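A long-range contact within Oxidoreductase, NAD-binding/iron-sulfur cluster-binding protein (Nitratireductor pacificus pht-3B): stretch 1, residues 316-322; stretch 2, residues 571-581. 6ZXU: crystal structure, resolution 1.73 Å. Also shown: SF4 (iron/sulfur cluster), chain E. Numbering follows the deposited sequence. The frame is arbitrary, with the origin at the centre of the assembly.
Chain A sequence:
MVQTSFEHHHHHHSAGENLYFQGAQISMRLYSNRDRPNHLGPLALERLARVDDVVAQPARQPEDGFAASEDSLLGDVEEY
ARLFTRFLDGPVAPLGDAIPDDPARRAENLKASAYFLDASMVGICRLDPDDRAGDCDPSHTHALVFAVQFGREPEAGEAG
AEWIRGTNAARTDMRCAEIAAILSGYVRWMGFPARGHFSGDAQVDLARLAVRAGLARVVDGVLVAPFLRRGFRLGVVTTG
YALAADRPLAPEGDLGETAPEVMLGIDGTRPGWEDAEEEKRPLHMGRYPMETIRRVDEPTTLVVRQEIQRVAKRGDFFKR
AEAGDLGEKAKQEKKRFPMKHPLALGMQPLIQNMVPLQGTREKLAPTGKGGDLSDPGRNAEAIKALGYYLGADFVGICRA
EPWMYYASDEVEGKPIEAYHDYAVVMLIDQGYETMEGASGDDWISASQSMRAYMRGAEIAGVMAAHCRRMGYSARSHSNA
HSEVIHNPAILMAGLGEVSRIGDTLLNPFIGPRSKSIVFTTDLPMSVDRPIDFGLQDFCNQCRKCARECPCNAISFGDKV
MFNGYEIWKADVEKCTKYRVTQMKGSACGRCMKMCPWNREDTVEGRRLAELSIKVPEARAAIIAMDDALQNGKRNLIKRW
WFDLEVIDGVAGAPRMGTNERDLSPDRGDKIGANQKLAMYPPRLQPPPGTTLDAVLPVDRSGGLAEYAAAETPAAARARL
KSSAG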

# COMPACT_ATOMS: atom_id res chain seq x y z
N ASP A 316 13.30 3.77 17.25
CA ASP A 316 12.93 3.86 15.83
C ASP A 316 13.83 4.98 15.26
O ASP A 316 13.84 6.07 15.80
N PHE A 317 14.56 4.75 14.18
CA PHE A 317 15.47 5.74 13.69
C PHE A 317 14.83 7.00 13.07
O PHE A 317 15.52 8.00 13.04
N PHE A 318 13.57 6.99 12.67
CA PHE A 318 12.90 8.29 12.40
C PHE A 318 12.74 9.10 13.68
O PHE A 318 12.88 10.31 13.64
N LYS A 319 12.38 8.48 14.81
CA LYS A 319 12.30 9.17 16.09
C LYS A 319 13.66 9.67 16.54
O LYS A 319 13.80 10.78 17.06
N ARG A 320 14.72 8.93 16.26
CA ARG A 320 16.06 9.38 16.54
C ARG A 320 16.43 10.60 15.76
O ARG A 320 17.00 11.56 16.28
N ALA A 321 16.06 10.62 14.47
CA ALA A 321 16.30 11.78 13.62
C ALA A 321 15.55 13.01 14.13
O ALA A 321 16.14 14.05 14.25
N GLU A 322 14.26 12.85 14.45
CA GLU A 322 13.45 13.89 14.98
C GLU A 322 14.06 14.48 16.26
O GLU A 322 13.98 15.67 16.47
N ASP A 571 22.36 -1.24 7.35
CA ASP A 571 22.82 -0.06 8.15
C ASP A 571 21.71 0.98 8.21
O ASP A 571 21.50 1.74 7.27
N VAL A 572 20.98 0.99 9.31
CA VAL A 572 19.81 1.79 9.42
C VAL A 572 20.13 3.27 9.55
O VAL A 572 19.31 4.13 9.21
N GLU A 573 21.31 3.58 10.06
CA GLU A 573 21.74 4.98 10.11
C GLU A 573 21.98 5.54 8.70
O GLU A 573 21.51 6.64 8.40
N LYS A 574 22.67 4.80 7.85
CA LYS A 574 22.90 5.24 6.47
C LYS A 574 21.61 5.33 5.67
O LYS A 574 21.32 6.39 5.04
N CYS A 575 20.73 4.32 5.79
CA CYS A 575 19.46 4.39 5.09
C CYS A 575 18.59 5.54 5.64
O CYS A 575 18.08 6.39 4.85
N THR A 576 18.50 5.72 6.94
CA THR A 576 17.72 6.85 7.45
C THR A 576 18.19 8.20 6.91
O THR A 576 17.40 9.04 6.45
N LYS A 577 19.51 8.43 6.94
CA LYS A 577 20.05 9.70 6.51
C LYS A 577 19.76 9.92 5.02
O LYS A 577 19.35 11.03 4.62
N TYR A 578 19.92 8.90 4.18
CA TYR A 578 19.61 9.05 2.77
C TYR A 578 18.12 9.37 2.55
O TYR A 578 17.77 10.35 1.90
N ARG A 579 17.24 8.60 3.12
CA ARG A 579 15.83 8.82 2.90
C ARG A 579 15.34 10.20 3.40
O ARG A 579 14.57 10.88 2.72
N VAL A 580 15.78 10.61 4.60
CA VAL A 580 15.33 11.86 5.22
C VAL A 580 15.91 13.07 4.48
O VAL A 580 15.23 14.07 4.29
N THR A 581 17.18 12.97 4.10
CA THR A 581 17.92 14.14 3.63
C THR A 581 18.30 14.23 2.13
O THR A 581 18.72 15.26 1.69

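Two helices more than 250 residues apart in sequence meet here, their axes crossing at 63° with a closest approach of 10.3 Å. No hydrogen bond joins them; the contact rests on side-chain packing, chiefly by two adjacent phenylalanines of stretch 1. Asp 316 N-caps their helix, its OD1 accepting from Lys 319 N at 3.2 Å and, in a weak bond, from Phe 318 N at 2.7 Å.

Stretch 2 opens in the same way. Asp 571 (t) is the N-cap, its OD1 accepting from Lys 574 N at 3.1 Å; a short carboxylate suits this place because it can fold back onto a free backbone amide. Val 572 (m) points toward stretch 1 and sets CG2 over one face of the Phe 317 ring. Val 572 CG2 lies 3.8 Å from Phe 317 CE1, and also 3.8 Å from the ring centroid, 11° off the ring normal, a CH-pi contact in which a methyl of a compact branched side chain meets a flat aromatic surface. The Phe 317 side chain has a chi1 of -92°, between the usual wells. Glu 573 (t) points sideways and offers its aliphatic base, with CB 4.0 Å from Phe 317 CE2, while its OE2 forms a salt bridge with Lys 577 NZ at 2.9 Å, one helical turn on.

Cys 575 (t) is out of reach of stretch 1; its SG binds FE1 of the SF4 cluster at 2.3 Å. The next residue, Thr 576 (m), points toward stretch 1 and lies nearest to it in backbone register, its CA 6.7 Å from the CA of Phe 317. Its OG1 donates to Val 572 O at 2.6 Å, so the hydroxyl is satisfied within its own helix even though it lies 3.3 Å from Phe 317 CB. Its CG2 reaches Phe 318 CD1 at 4.3 Å and Ala 321 CB at 4.4 Å; the small alanine presents just a methyl to the threonine.

Tyr 578 (t) turns to the cluster instead, bringing CD2 to 3.8 Å from S3 of SF4. Arg 579 (m) serves both neighbours: its CD lies 3.9 Å from S4 of SF4, and its NH2 comes 3.4 Å from Phe 318 CZ at the ring's edge. A long, flexible side chain is well suited to span the two. Val 580 (t) completes the packing, placing CG2 3.9 Å from Phe 318 CE1, also at the ring edge. Phe 318 (m) leaves its backbone sideways, but the end of its ring comes nearer and meets these last two residues.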

# COMPACT_ATOMS: atom_id res chain seq x y z
CB ASP A 316 11.43 4.15 15.81
CG ASP A 316 10.88 4.82 14.48
OD1 ASP A 316 11.61 5.52 13.78
OD2 ASP A 316 9.61 4.66 14.22
CB PHE A 317 16.55 5.21 12.75
CG PHE A 317 17.81 4.82 13.47
CD1 PHE A 317 17.81 3.82 14.36
CD2 PHE A 317 19.03 5.42 13.14
CE1 PHE A 317 18.97 3.44 15.03
CE2 PHE A 317 20.19 5.08 13.80
CZ PHE A 317 20.16 4.05 14.76
CB PHE A 318 11.55 8.09 11.76
CG PHE A 318 11.62 7.58 10.35
CD1 PHE A 318 12.52 8.15 9.46
CD2 PHE A 318 10.86 6.49 9.93
CE1 PHE A 318 12.61 7.69 8.17
CE2 PHE A 318 10.97 6.00 8.63
CZ PHE A 318 11.81 6.62 7.77
CB LYS A 319 11.68 8.28 17.17
CG LYS A 319 10.30 7.77 16.87
CD LYS A 319 9.55 8.85 16.23
CE LYS A 319 8.07 8.77 16.51
NZ LYS A 319 7.46 7.66 15.90
CB ARG A 320 17.08 8.28 16.34
CG ARG A 320 16.85 7.07 17.23
CD ARG A 320 18.11 6.20 17.41
NE ARG A 320 19.15 6.82 18.23
CZ ARG A 320 20.21 6.21 18.73
NH1 ARG A 320 20.40 4.90 18.53
NH2 ARG A 320 21.11 6.90 19.35
CB ALA A 321 15.89 11.45 12.16
CB GLU A 322 12.08 13.34 15.33
CG GLU A 322 11.18 14.41 15.84
CD GLU A 322 9.75 13.97 16.01
OE1 GLU A 322 9.37 12.77 15.65
OE2 GLU A 322 8.98 14.83 16.57
CB ASP A 571 24.08 0.53 7.57
CG ASP A 571 24.76 1.52 8.50
OD1 ASP A 571 24.08 2.39 9.11
OD2 ASP A 571 26.02 1.40 8.68
CB VAL A 572 18.85 1.29 10.52
CG1 VAL A 572 18.43 -0.14 10.25
CG2 VAL A 572 19.47 1.40 11.90
CB GLU A 573 22.99 5.09 10.91
CG GLU A 573 23.55 6.50 10.94
CD GLU A 573 24.84 6.54 11.77
OE1 GLU A 573 25.32 5.48 12.31
OE2 GLU A 573 25.38 7.65 11.91
CB LYS A 574 23.86 4.34 5.76
CG LYS A 574 25.26 4.40 6.28
CD LYS A 574 26.30 3.99 5.25
CE LYS A 574 26.21 2.52 5.01
NZ LYS A 574 27.35 1.96 4.22
CB CYS A 575 18.72 3.05 5.13
SG CYS A 575 17.10 3.16 4.42
CB THR A 576 17.74 6.90 9.02
OG1 THR A 576 17.22 5.68 9.51
CG2 THR A 576 16.83 8.01 9.52
CB LYS A 577 21.55 9.75 6.77
CG LYS A 577 21.83 10.09 8.21
CD LYS A 577 23.32 9.96 8.55
CE LYS A 577 23.62 10.74 9.84
NZ LYS A 577 24.80 10.17 10.51
CB TYR A 578 20.06 7.83 1.94
CG TYR A 578 19.87 8.04 0.46
CD1 TYR A 578 20.74 8.83 -0.27
CD2 TYR A 578 18.77 7.51 -0.21
CE1 TYR A 578 20.54 9.07 -1.63
CE2 TYR A 578 18.59 7.73 -1.56
CZ TYR A 578 19.49 8.51 -2.29
OH TYR A 578 19.29 8.73 -3.63
CB ARG A 579 15.01 7.71 3.56
CG ARG A 579 15.24 6.33 3.00
CD ARG A 579 14.24 5.26 3.48
NE ARG A 579 12.95 5.45 2.89
CZ ARG A 579 11.81 5.39 3.51
NH1 ARG A 579 10.70 5.53 2.84
NH2 ARG A 579 11.78 5.09 4.78
CB VAL A 580 15.70 11.91 6.70
CG1 VAL A 580 15.47 13.27 7.32
CG2 VAL A 580 14.82 10.85 7.44
CB THR A 581 19.23 14.41 4.43
OG1 THR A 581 20.22 13.50 4.02
CG2 THR A 581 19.06 14.32 5.93
FE1 SF4 E . 17.27 2.60 2.23
FE2 SF4 E . 16.90 3.32 -0.42
FE3 SF4 E . 16.57 0.66 0.35
FE4 SF4 E . 19.06 1.82 0.29
S1 SF4 E . 17.69 1.48 -1.40
S2 SF4 E . 18.17 0.54 1.92
S3 SF4 E . 18.55 3.94 0.93
S4 SF4 E . 15.41 2.42 1.06